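Local coordinates for esterase (uncultured bacterium FLS12, PDB 4RGY), which hydrolyses ester bonds as a low-temperature-active alkaline esterase, probably built on the alpha/beta-hydrolase fold, at residues Gly213-Tyr219 / Glu240-His245; Glu42-Leu46 / Phe111-Thr115; Val81-Tyr86 / Met127-Gly131; Pro206-Gln210 / Arg256-Pro262. One frame throughout, in Å; residues are numbered along the deposited sequence.

The four contacts run from core to surface. Contact 3, its centre about 8 Å from the centre of the chain, is buried and joins a loop to helix 127-138 through rings, a thioether and glycines, with no hydrogen bond between its segments. Contact 1 lies at the surface, its centre about 18 Å from that of the chain, and is mostly polar: carboxylates, an imidazole and backbone amides. Contacts 2 and 4 are partly buried; backbone bonds carry contact 2, whereas a tryptophan gripped on both faces carries contact 4. Contacts 1 and 4 use opposite ends of strand 207-213, beside strand 236-241. Contacts 2 and 4 touch, Leu46 CD2 lying 4.0 Å from Leu258 CD2.

Contact 1 (Gly213-Tyr219 / Glu240-His245); sequences GTEDFLY and ESPGEH
Asp216 and His245 meet with carboxylate and imidazole planes 89° apart. His245 ND1 donates to Asp216 OD2 at 2.8 Å; that oxygen sits in the ring plane and is engaged through its syn lone pair. Asp216 turns CG away from its own N (chi1 -163°), and OD1 accepts from Leu218 N at 2.8 Å, an Asx turn that should fix the carboxylate's rotation. A bridging water, held also by Gly213 N and Glu244 O, gives OD2 a second donor. Over one face of the imidazole comes the edge of Phe217, its CE1 3.5 Å from His245 CG and the planes at 84°: a T-shaped pair. Leu218 CD1 approaches obliquely, 3.7 Å from His245 CE1.

Farther back, Glu215 and Gly243 are bonded twice, Glu215 N to Gly243 O and Gly243 N to Glu215 OE1, both 2.9 Å. The bent Glu215 chain also takes the Thr214 hydroxyl on OE2. At the far end Tyr219 OH donates to Glu240 OE1 at 2.6 Å, from the syn side but out of the carboxylate plane; Tyr238 bonds the same oxygen.

His245 NE2 makes a weak hydrogen bond to Ser126 OG. With the acid following strand 207-213 and the histidine following strand 236-241, the geometry is consistent with the Asp-His part of an alpha/beta-hydrolase catalytic triad.

Contact 2 (Glu42-Leu46 / Phe111-Thr115); sequences EHPTL and FPLAT
Pro112, the centre of an inverse gamma turn just past helix 95-110, meets His43 on the lead-in to strand 45-49, and a single backbone bridge between His43 and Leu113 joins the two segments. His43 N donates to Pro112 O at 2.9 Å with an N-H...O angle of 165°, and Ala114 N returns a bond to His43 O at 2.8 Å and 171°. His43 O also accepts from Thr45 OG1 at 3.0 Å, and the two donors reach it from opposite faces of the carbonyl plane, so the oxygen is gripped twice. Thr45 can do this because OG1 lies beside its own backbone N (chi1 -61°), where it also rests 3.5 Å from Leu113 CD2. A valine here would probably cost the His43 carbonyl the donor on one face of its plane, leaving the Ala114 amide on the other.

The methyl of Ala114 packs on backbone, its CB 3.3 Å from His43 O. At the outer end a water accepts from Thr115 N at 2.7 Å and reaches Glu42 OE2 only weakly.

Thr45 and Leu113 both lean on Ala75 and Val77 of strand 75-79, while Leu113 also touches Leu24 of strand 16-25 and Ala107 of helix 95-110. Pro112 packs against Phe110 of the second subunit.

Contact 3 (Val81-Tyr86 / Met127-Gly131); sequences VHRSFY and MGGYG
Val81 opens the contact with CG2, 3.9 Å from Met127 CE. The side chain of His82 leaves the backbone away from the helix, but His82 O lies 3.5 Å from Met127 CE, a methyl whose position follows from the bend at the end of the methionine chain (chi3 79°). Ser84 works within the loop: OG donates to Val81 O at 2.7 Å and accepts from Tyr86 N, an ST turn that shapes the backbone just ahead of the two aromatic residues.

Phe85 lies flat against Met127. CG of the methionine sits over the ring centre, 3.6 Å from the centroid and 7° off the normal, a CH-pi contact; SD lies obliquely beside it, a Met-aromatic contact. The sulfur is also 3.6 Å from Phe85 N, a buried amide with no hydrogen-bond partner. At its rim the Phe85 ring turns an edge to the face of Tyr130, offset, with the planes at 62°, while Phe85 O lies 3.4 Å from Tyr130 CE2, at that ring's edge.

Tyr86 runs along the helix start: its CE2 is 3.4 Å from Gly128 CA, and the ring lies close to Gly131, Tyr86 CG being 4.0 Å from Gly131 CA. Its hydroxyl bonds to His50 O.

The helix beginning at Met127 directly follows Ser126, consistent with a nucleophile elbow. Around the contact, Val81 and Ser84 touch Tyr95 and Tyr86 touches Ile99 of helix 95-110, while Phe85 and Tyr130 pack on Ile177 and Phe178 of helix 170-178.

Contact 4 (Pro206-Gln210 / Arg256-Pro262); sequences PKLYQ and RVLAWLP
Trp260 and Tyr209 each swing CG away from the backbone N (chi1 163° and 177°), which brings the indole up against the strand and the phenol beside the helix. Lys207, extended beyond CG, runs along one indole face, and Tyr209 CB covers the opposite one, 3.6 Å from the centroid of the six-membered ring. Lys207 NZ donates to Trp260 O at 2.7 Å, in the carbonyl plane, and stands 4.0 Å from the centroid of the five-membered ring, a cation-pi contact. The Tyr209 ring presents its edge to the face of the indole, and Val257 CG2 lies over a face of the Tyr209 ring, 3.7 Å from its centroid. Tyr209 OH bonds to Glu239, which also salt-bridges Arg256. Pro262 CD adds a contact with Lys207 CD at 3.9 Å.

Replacing the tryptophan with alanine would probably open a gap between Lys207 and Tyr209 and cost the lysine its cation-pi partner, leaving its chain held mainly by the backbone bond.

The axes of strand 207-210 and helix 256-260 approach to 10.3 Å at 167°: the C-terminal helix lies against the sheet and runs back along the strand, a layer packing typical of three-layer alpha/beta/alpha folds such as the alpha/beta hydrolases.

Contact 1 (Gly213-Tyr219 / Glu240-His245)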
# COMPACT_ATOMS: atom_id res chain seq x y z
N GLY A 213 26.70 -1.34 -17.86
CA GLY A 213 26.46 -1.85 -19.20
C GLY A 213 27.25 -1.04 -20.22
O GLY A 213 27.33 0.18 -20.12
N THR A 214 27.83 -1.72 -21.22
CA THR A 214 28.75 -1.05 -22.14
C THR A 214 28.07 -0.08 -23.11
O THR A 214 28.75 0.71 -23.77
CB THR A 214 29.63 -2.07 -22.92
OG1 THR A 214 28.80 -3.08 -23.51
CG2 THR A 214 30.63 -2.74 -21.97
N GLU A 215 26.74 -0.12 -23.18
CA GLU A 215 25.99 0.81 -24.03
C GLU A 215 25.25 1.88 -23.24
O GLU A 215 24.49 2.67 -23.80
CB GLU A 215 25.01 0.06 -24.94
CG GLU A 215 25.66 -0.82 -26.00
CD GLU A 215 26.32 -2.04 -25.41
OE1 GLU A 215 25.62 -2.83 -24.75
OE2 GLU A 215 27.55 -2.22 -25.61
N ASP A 216 25.49 1.92 -21.93
CA ASP A 216 24.88 2.93 -21.07
C ASP A 216 25.46 4.29 -21.40
O ASP A 216 26.65 4.41 -21.71
CB ASP A 216 25.19 2.57 -19.61
CG ASP A 216 24.29 3.29 -18.60
OD1 ASP A 216 24.23 4.54 -18.62
OD2 ASP A 216 23.64 2.59 -17.79
N PHE A 217 24.64 5.34 -21.34
CA PHE A 217 25.14 6.69 -21.55
C PHE A 217 26.20 7.05 -20.52
O PHE A 217 27.07 7.89 -20.77
CB PHE A 217 24.01 7.72 -21.58
CG PHE A 217 23.32 7.93 -20.25
CD1 PHE A 217 22.68 6.88 -19.61
CD2 PHE A 217 23.28 9.19 -19.67
CE1 PHE A 217 22.05 7.06 -18.40
CE2 PHE A 217 22.65 9.39 -18.46
CZ PHE A 217 22.03 8.32 -17.83
N LEU A 218 26.15 6.38 -19.36
CA LEU A 218 27.09 6.65 -18.28
C LEU A 218 28.35 5.78 -18.36
O LEU A 218 29.19 5.82 -17.45
CB LEU A 218 26.41 6.43 -16.92
CG LEU A 218 25.32 7.44 -16.59
CD1 LEU A 218 24.52 6.99 -15.36
CD2 LEU A 218 25.93 8.82 -16.37
N TYR A 219 28.50 5.01 -19.43
CA TYR A 219 29.63 4.09 -19.52
C TYR A 219 30.98 4.80 -19.46
O TYR A 219 31.87 4.38 -18.72
CB TYR A 219 29.54 3.22 -20.78
CG TYR A 219 30.70 2.26 -20.91
CD1 TYR A 219 30.88 1.23 -20.00
CD2 TYR A 219 31.64 2.41 -21.93
CE1 TYR A 219 31.94 0.36 -20.11
CE2 TYR A 219 32.70 1.52 -22.05
CZ TYR A 219 32.85 0.51 -21.13
OH TYR A 219 33.91 -0.37 -21.22
N GLU A 240 31.72 -5.38 -16.37
CA GLU A 240 30.99 -4.74 -17.45
C GLU A 240 30.56 -5.83 -18.42
O GLU A 240 31.16 -6.90 -18.46
CB GLU A 240 31.87 -3.70 -18.16
CG GLU A 240 33.03 -4.30 -18.93
CD GLU A 240 33.84 -3.26 -19.68
OE1 GLU A 240 33.91 -2.10 -19.23
OE2 GLU A 240 34.40 -3.60 -20.75
N SER A 241 29.51 -5.55 -19.18
CA SER A 241 28.94 -6.50 -20.13
C SER A 241 27.90 -5.73 -20.94
O SER A 241 27.57 -4.60 -20.58
CB SER A 241 28.31 -7.69 -19.40
OG SER A 241 27.28 -7.28 -18.51
N PRO A 242 27.38 -6.31 -22.03
CA PRO A 242 26.39 -5.57 -22.81
C PRO A 242 25.18 -5.14 -21.99
O PRO A 242 24.68 -5.91 -21.17
CB PRO A 242 25.96 -6.58 -23.87
CG PRO A 242 27.18 -7.42 -24.07
CD PRO A 242 27.77 -7.56 -22.71
N GLY A 243 24.74 -3.90 -22.19
CA GLY A 243 23.62 -3.40 -21.42
C GLY A 243 23.44 -1.91 -21.53
O GLY A 243 24.37 -1.16 -21.84
N GLU A 244 22.22 -1.48 -21.26
CA GLU A 244 21.86 -0.07 -21.24
C GLU A 244 21.39 0.32 -19.84
O GLU A 244 21.45 -0.49 -18.90
CB GLU A 244 20.77 0.20 -22.28
CG GLU A 244 21.14 -0.28 -23.69
CD GLU A 244 20.12 0.13 -24.73
OE1 GLU A 244 18.95 -0.28 -24.61
OE2 GLU A 244 20.49 0.86 -25.67
N HIS A 245 20.90 1.55 -19.71
CA HIS A 245 20.40 2.05 -18.44
C HIS A 245 18.97 1.60 -18.25
O HIS A 245 18.02 2.38 -18.42
CB HIS A 245 20.47 3.58 -18.42
CG HIS A 245 20.62 4.18 -17.05
ND1 HIS A 245 21.79 4.09 -16.33
CD2 HIS A 245 19.75 4.88 -16.28
CE1 HIS A 245 21.64 4.71 -15.17
NE2 HIS A 245 20.41 5.20 -15.11
O HOH W 1 24.01 -0.02 -17.68

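Contact 2 (Glu42-Leu46 / Phe111-Thr115)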
# COMPACT_ATOMS: atom_id res chain seq x y z
N GLU A 42 18.74 -9.11 14.98
CA GLU A 42 19.46 -8.02 14.32
C GLU A 42 19.95 -8.46 12.95
O GLU A 42 21.13 -8.80 12.78
CB GLU A 42 20.63 -7.56 15.19
CG GLU A 42 20.21 -7.03 16.55
CD GLU A 42 21.39 -6.83 17.47
OE1 GLU A 42 21.74 -7.77 18.21
OE2 GLU A 42 21.97 -5.72 17.45
N HIS A 43 19.04 -8.44 11.98
CA HIS A 43 19.35 -8.91 10.64
C HIS A 43 20.35 -8.00 9.97
O HIS A 43 20.22 -6.79 10.02
CB HIS A 43 18.07 -8.95 9.80
CG HIS A 43 17.15 -10.07 10.18
ND1 HIS A 43 17.43 -11.38 9.90
CD2 HIS A 43 15.96 -10.06 10.83
CE1 HIS A 43 16.45 -12.15 10.35
NE2 HIS A 43 15.54 -11.37 10.92
N PRO A 44 21.36 -8.60 9.31
CA PRO A 44 22.20 -7.81 8.41
C PRO A 44 21.29 -7.11 7.41
O PRO A 44 20.24 -7.66 7.02
CB PRO A 44 23.07 -8.86 7.72
CG PRO A 44 23.12 -10.00 8.70
CD PRO A 44 21.77 -10.01 9.35
N THR A 45 21.66 -5.89 7.02
CA THR A 45 20.76 -5.06 6.23
C THR A 45 21.45 -4.46 5.02
O THR A 45 22.53 -3.88 5.12
CB THR A 45 20.17 -3.93 7.10
OG1 THR A 45 19.41 -4.52 8.16
CG2 THR A 45 19.23 -3.03 6.27
N LEU A 46 20.79 -4.61 3.87
CA LEU A 46 21.21 -3.92 2.66
C LEU A 46 20.31 -2.71 2.43
O LEU A 46 19.09 -2.84 2.31
CB LEU A 46 21.14 -4.86 1.46
CG LEU A 46 21.28 -4.25 0.07
CD1 LEU A 46 22.70 -3.73 -0.14
CD2 LEU A 46 20.92 -5.26 -1.02
N PHE A 111 12.43 -1.82 12.93
CA PHE A 111 12.63 -3.21 12.54
C PHE A 111 13.84 -3.81 13.24
O PHE A 111 14.73 -3.09 13.70
CB PHE A 111 12.78 -3.32 11.01
CG PHE A 111 11.55 -2.90 10.24
CD1 PHE A 111 10.40 -3.68 10.28
CD2 PHE A 111 11.55 -1.74 9.49
CE1 PHE A 111 9.27 -3.30 9.57
CE2 PHE A 111 10.42 -1.36 8.78
CZ PHE A 111 9.28 -2.15 8.82
N PRO A 112 13.89 -5.15 13.33
CA PRO A 112 14.99 -5.83 14.03
C PRO A 112 16.22 -5.92 13.14
O PRO A 112 16.61 -7.00 12.68
CB PRO A 112 14.40 -7.21 14.34
CG PRO A 112 13.41 -7.44 13.25
CD PRO A 112 12.82 -6.09 12.94
N LEU A 113 16.83 -4.76 12.90
CA LEU A 113 17.96 -4.64 11.99
C LEU A 113 19.27 -4.45 12.75
O LEU A 113 19.32 -3.79 13.79
CB LEU A 113 17.75 -3.44 11.07
CG LEU A 113 16.42 -3.40 10.30
CD1 LEU A 113 16.43 -2.19 9.38
CD2 LEU A 113 16.18 -4.66 9.51
N ALA A 114 20.33 -5.04 12.21
CA ALA A 114 21.68 -4.87 12.75
C ALA A 114 22.16 -3.43 12.67
O ALA A 114 21.69 -2.64 11.85
CB ALA A 114 22.67 -5.77 12.03
N THR A 115 23.11 -3.09 13.53
CA THR A 115 23.76 -1.79 13.52
C THR A 115 25.23 -1.92 13.17
O THR A 115 25.84 -0.99 12.64
CB THR A 115 23.63 -1.10 14.90
OG1 THR A 115 24.06 -2.01 15.92
CG2 THR A 115 22.19 -0.73 15.16
O HOH W 2 24.33 -4.94 15.14

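Contact 3 (Val81-Tyr86 / Met127-Gly131)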
# COMPACT_ATOMS: atom_id res chain seq x y z
N VAL A 81 14.45 9.37 -2.13
CA VAL A 81 15.14 10.65 -1.97
C VAL A 81 14.83 11.66 -3.07
O VAL A 81 15.57 12.64 -3.24
CB VAL A 81 16.67 10.49 -1.87
CG1 VAL A 81 17.02 9.58 -0.70
CG2 VAL A 81 17.25 9.95 -3.18
N HIS A 82 13.75 11.42 -3.81
CA HIS A 82 13.34 12.33 -4.88
C HIS A 82 14.48 12.57 -5.86
O HIS A 82 15.25 11.64 -6.13
CB HIS A 82 12.75 13.60 -4.26
CG HIS A 82 11.68 13.30 -3.27
ND1 HIS A 82 11.61 13.89 -2.02
CD2 HIS A 82 10.65 12.41 -3.31
CE1 HIS A 82 10.58 13.40 -1.36
NE2 HIS A 82 9.98 12.50 -2.12
N ARG A 83 14.62 13.77 -6.42
CA ARG A 83 15.66 14.02 -7.42
C ARG A 83 16.84 14.76 -6.79
O ARG A 83 17.29 15.79 -7.30
CB ARG A 83 15.09 14.78 -8.62
CG ARG A 83 14.01 14.02 -9.40
CD ARG A 83 13.41 14.88 -10.50
NE ARG A 83 14.44 15.34 -11.43
CZ ARG A 83 14.78 14.71 -12.55
NH1 ARG A 83 14.14 13.59 -12.91
NH2 ARG A 83 15.74 15.19 -13.32
N SER A 84 17.35 14.22 -5.69
CA SER A 84 18.31 14.94 -4.86
C SER A 84 19.77 14.53 -5.02
O SER A 84 20.65 15.18 -4.47
CB SER A 84 17.96 14.72 -3.41
OG SER A 84 18.15 13.36 -3.06
N PHE A 85 20.03 13.44 -5.73
CA PHE A 85 21.37 12.90 -5.78
C PHE A 85 21.96 12.64 -4.38
O PHE A 85 23.17 12.73 -4.19
CB PHE A 85 22.31 13.78 -6.64
CG PHE A 85 22.47 13.27 -8.04
CD1 PHE A 85 21.51 13.55 -9.01
CD2 PHE A 85 23.55 12.47 -8.38
CE1 PHE A 85 21.64 13.05 -10.29
CE2 PHE A 85 23.69 11.97 -9.66
CZ PHE A 85 22.74 12.27 -10.62
N TYR A 86 21.11 12.30 -3.41
CA TYR A 86 21.61 11.92 -2.08
C TYR A 86 22.47 13.03 -1.49
O TYR A 86 23.48 12.78 -0.84
CB TYR A 86 22.36 10.56 -2.17
CG TYR A 86 21.43 9.49 -2.70
CD1 TYR A 86 20.62 8.76 -1.85
CD2 TYR A 86 21.32 9.25 -4.07
CE1 TYR A 86 19.73 7.81 -2.33
CE2 TYR A 86 20.44 8.29 -4.56
CZ TYR A 86 19.64 7.58 -3.68
OH TYR A 86 18.74 6.66 -4.14
N MET A 127 22.13 7.25 -9.95
CA MET A 127 22.10 8.22 -8.91
C MET A 127 22.33 7.55 -7.58
O MET A 127 23.04 8.08 -6.74
CB MET A 127 20.73 8.90 -8.95
CG MET A 127 20.64 10.10 -8.03
SD MET A 127 19.04 10.93 -8.04
CE MET A 127 18.09 9.84 -6.99
N GLY A 128 21.72 6.38 -7.39
CA GLY A 128 21.88 5.60 -6.17
C GLY A 128 23.20 4.86 -6.08
O GLY A 128 23.63 4.49 -4.99
N GLY A 129 23.84 4.62 -7.23
CA GLY A 129 25.19 4.08 -7.23
C GLY A 129 26.17 5.15 -6.76
O GLY A 129 27.09 4.87 -5.98
N TYR A 130 25.96 6.37 -7.22
CA TYR A 130 26.69 7.53 -6.69
C TYR A 130 26.45 7.63 -5.17
O TYR A 130 27.37 7.77 -4.37
CB TYR A 130 26.23 8.81 -7.40
CG TYR A 130 26.70 10.06 -6.70
CD1 TYR A 130 27.97 10.57 -6.94
CD2 TYR A 130 25.89 10.74 -5.79
CE1 TYR A 130 28.43 11.70 -6.29
CE2 TYR A 130 26.34 11.87 -5.13
CZ TYR A 130 27.61 12.35 -5.39
OH TYR A 130 28.05 13.47 -4.73
N GLY A 131 25.18 7.53 -4.77
CA GLY A 131 24.85 7.61 -3.36
C GLY A 131 25.49 6.51 -2.52
O GLY A 131 25.96 6.77 -1.42

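Contact 4 (Pro206-Gln210 / Arg256-Pro262)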
# COMPACT_ATOMS: atom_id res chain seq x y z
N PRO A 206 35.60 -0.32 2.98
CA PRO A 206 34.55 -1.29 2.66
C PRO A 206 34.94 -2.10 1.42
O PRO A 206 35.80 -1.65 0.65
CB PRO A 206 33.35 -0.40 2.32
CG PRO A 206 33.66 0.94 2.92
CD PRO A 206 35.15 1.07 2.81
N LYS A 207 34.34 -3.27 1.25
CA LYS A 207 34.40 -3.96 -0.02
C LYS A 207 33.69 -3.06 -1.03
O LYS A 207 32.64 -2.48 -0.71
CB LYS A 207 33.67 -5.31 0.09
CG LYS A 207 34.30 -6.42 -0.75
CD LYS A 207 33.50 -7.72 -0.62
CE LYS A 207 34.18 -8.82 -1.43
NZ LYS A 207 33.39 -10.07 -1.41
N LEU A 208 34.25 -2.90 -2.22
CA LEU A 208 33.72 -1.94 -3.20
C LEU A 208 33.45 -2.60 -4.53
O LEU A 208 34.27 -3.36 -5.03
CB LEU A 208 34.70 -0.76 -3.38
CG LEU A 208 34.89 0.08 -2.12
CD1 LEU A 208 36.15 0.94 -2.22
CD2 LEU A 208 33.68 0.95 -1.81
N TYR A 209 32.29 -2.30 -5.11
CA TYR A 209 31.85 -2.92 -6.35
C TYR A 209 31.38 -1.85 -7.31
O TYR A 209 30.69 -0.90 -6.92
CB TYR A 209 30.70 -3.92 -6.06
CG TYR A 209 30.10 -4.58 -7.28
CD1 TYR A 209 29.18 -3.92 -8.08
CD2 TYR A 209 30.45 -5.89 -7.63
CE1 TYR A 209 28.63 -4.52 -9.20
CE2 TYR A 209 29.89 -6.51 -8.75
CZ TYR A 209 28.99 -5.81 -9.53
OH TYR A 209 28.44 -6.40 -10.65
N GLN A 210 31.73 -2.02 -8.57
CA GLN A 210 31.27 -1.14 -9.63
C GLN A 210 30.95 -1.94 -10.87
O GLN A 210 31.78 -2.73 -11.32
CB GLN A 210 32.35 -0.12 -9.98
CG GLN A 210 32.02 0.76 -11.17
CD GLN A 210 33.19 1.58 -11.68
OE1 GLN A 210 34.34 1.40 -11.27
NE2 GLN A 210 32.91 2.50 -12.59
N ARG A 256 24.48 -10.69 -8.74
CA ARG A 256 25.93 -10.80 -8.61
C ARG A 256 26.40 -9.99 -7.41
O ARG A 256 27.26 -10.43 -6.65
CB ARG A 256 26.61 -10.35 -9.89
CG ARG A 256 26.18 -11.16 -11.12
CD ARG A 256 26.98 -10.76 -12.35
NE ARG A 256 28.41 -10.98 -12.15
CZ ARG A 256 29.03 -12.14 -12.34
NH1 ARG A 256 28.34 -13.21 -12.74
NH2 ARG A 256 30.33 -12.24 -12.13
N VAL A 257 25.83 -8.81 -7.22
CA VAL A 257 26.17 -8.00 -6.06
C VAL A 257 25.83 -8.74 -4.77
O VAL A 257 26.62 -8.75 -3.82
CB VAL A 257 25.48 -6.63 -6.10
CG1 VAL A 257 25.61 -5.93 -4.75
CG2 VAL A 257 26.07 -5.78 -7.22
N LEU A 258 24.65 -9.36 -4.72
CA LEU A 258 24.24 -10.11 -3.53
C LEU A 258 25.22 -11.23 -3.19
O LEU A 258 25.56 -11.43 -2.03
CB LEU A 258 22.82 -10.65 -3.69
CG LEU A 258 21.69 -9.60 -3.66
CD1 LEU A 258 20.39 -10.25 -4.06
CD2 LEU A 258 21.56 -8.96 -2.28
N ALA A 259 25.68 -11.96 -4.21
CA ALA A 259 26.63 -13.06 -3.99
C ALA A 259 27.98 -12.55 -3.49
O ALA A 259 28.71 -13.27 -2.80
CB ALA A 259 26.81 -13.86 -5.27
N TRP A 260 28.30 -11.32 -3.87
CA TRP A 260 29.57 -10.68 -3.56
C TRP A 260 29.61 -10.07 -2.16
O TRP A 260 30.69 -9.85 -1.61
CB TRP A 260 29.84 -9.63 -4.64
CG TRP A 260 30.89 -8.58 -4.35
CD1 TRP A 260 32.22 -8.63 -4.66
CD2 TRP A 260 30.67 -7.31 -3.74
NE1 TRP A 260 32.84 -7.47 -4.27
CE2 TRP A 260 31.91 -6.63 -3.70
CE3 TRP A 260 29.54 -6.66 -3.23
CZ2 TRP A 260 32.05 -5.36 -3.15
CZ3 TRP A 260 29.68 -5.40 -2.69
CH2 TRP A 260 30.93 -4.76 -2.65
N LEU A 261 28.45 -9.79 -1.58
CA LEU A 261 28.41 -9.17 -0.26
C LEU A 261 29.17 -10.00 0.77
O LEU A 261 29.05 -11.22 0.78
CB LEU A 261 26.97 -8.97 0.22
CG LEU A 261 26.08 -7.96 -0.51
CD1 LEU A 261 24.70 -7.95 0.12
CD2 LEU A 261 26.70 -6.57 -0.52
N PRO A 262 29.96 -9.34 1.63
CA PRO A 262 30.66 -10.07 2.69
C PRO A 262 29.71 -10.35 3.86
O PRO A 262 29.85 -9.81 4.96
CB PRO A 262 31.77 -9.10 3.10
CG PRO A 262 31.18 -7.74 2.83
CD PRO A 262 30.32 -7.91 1.60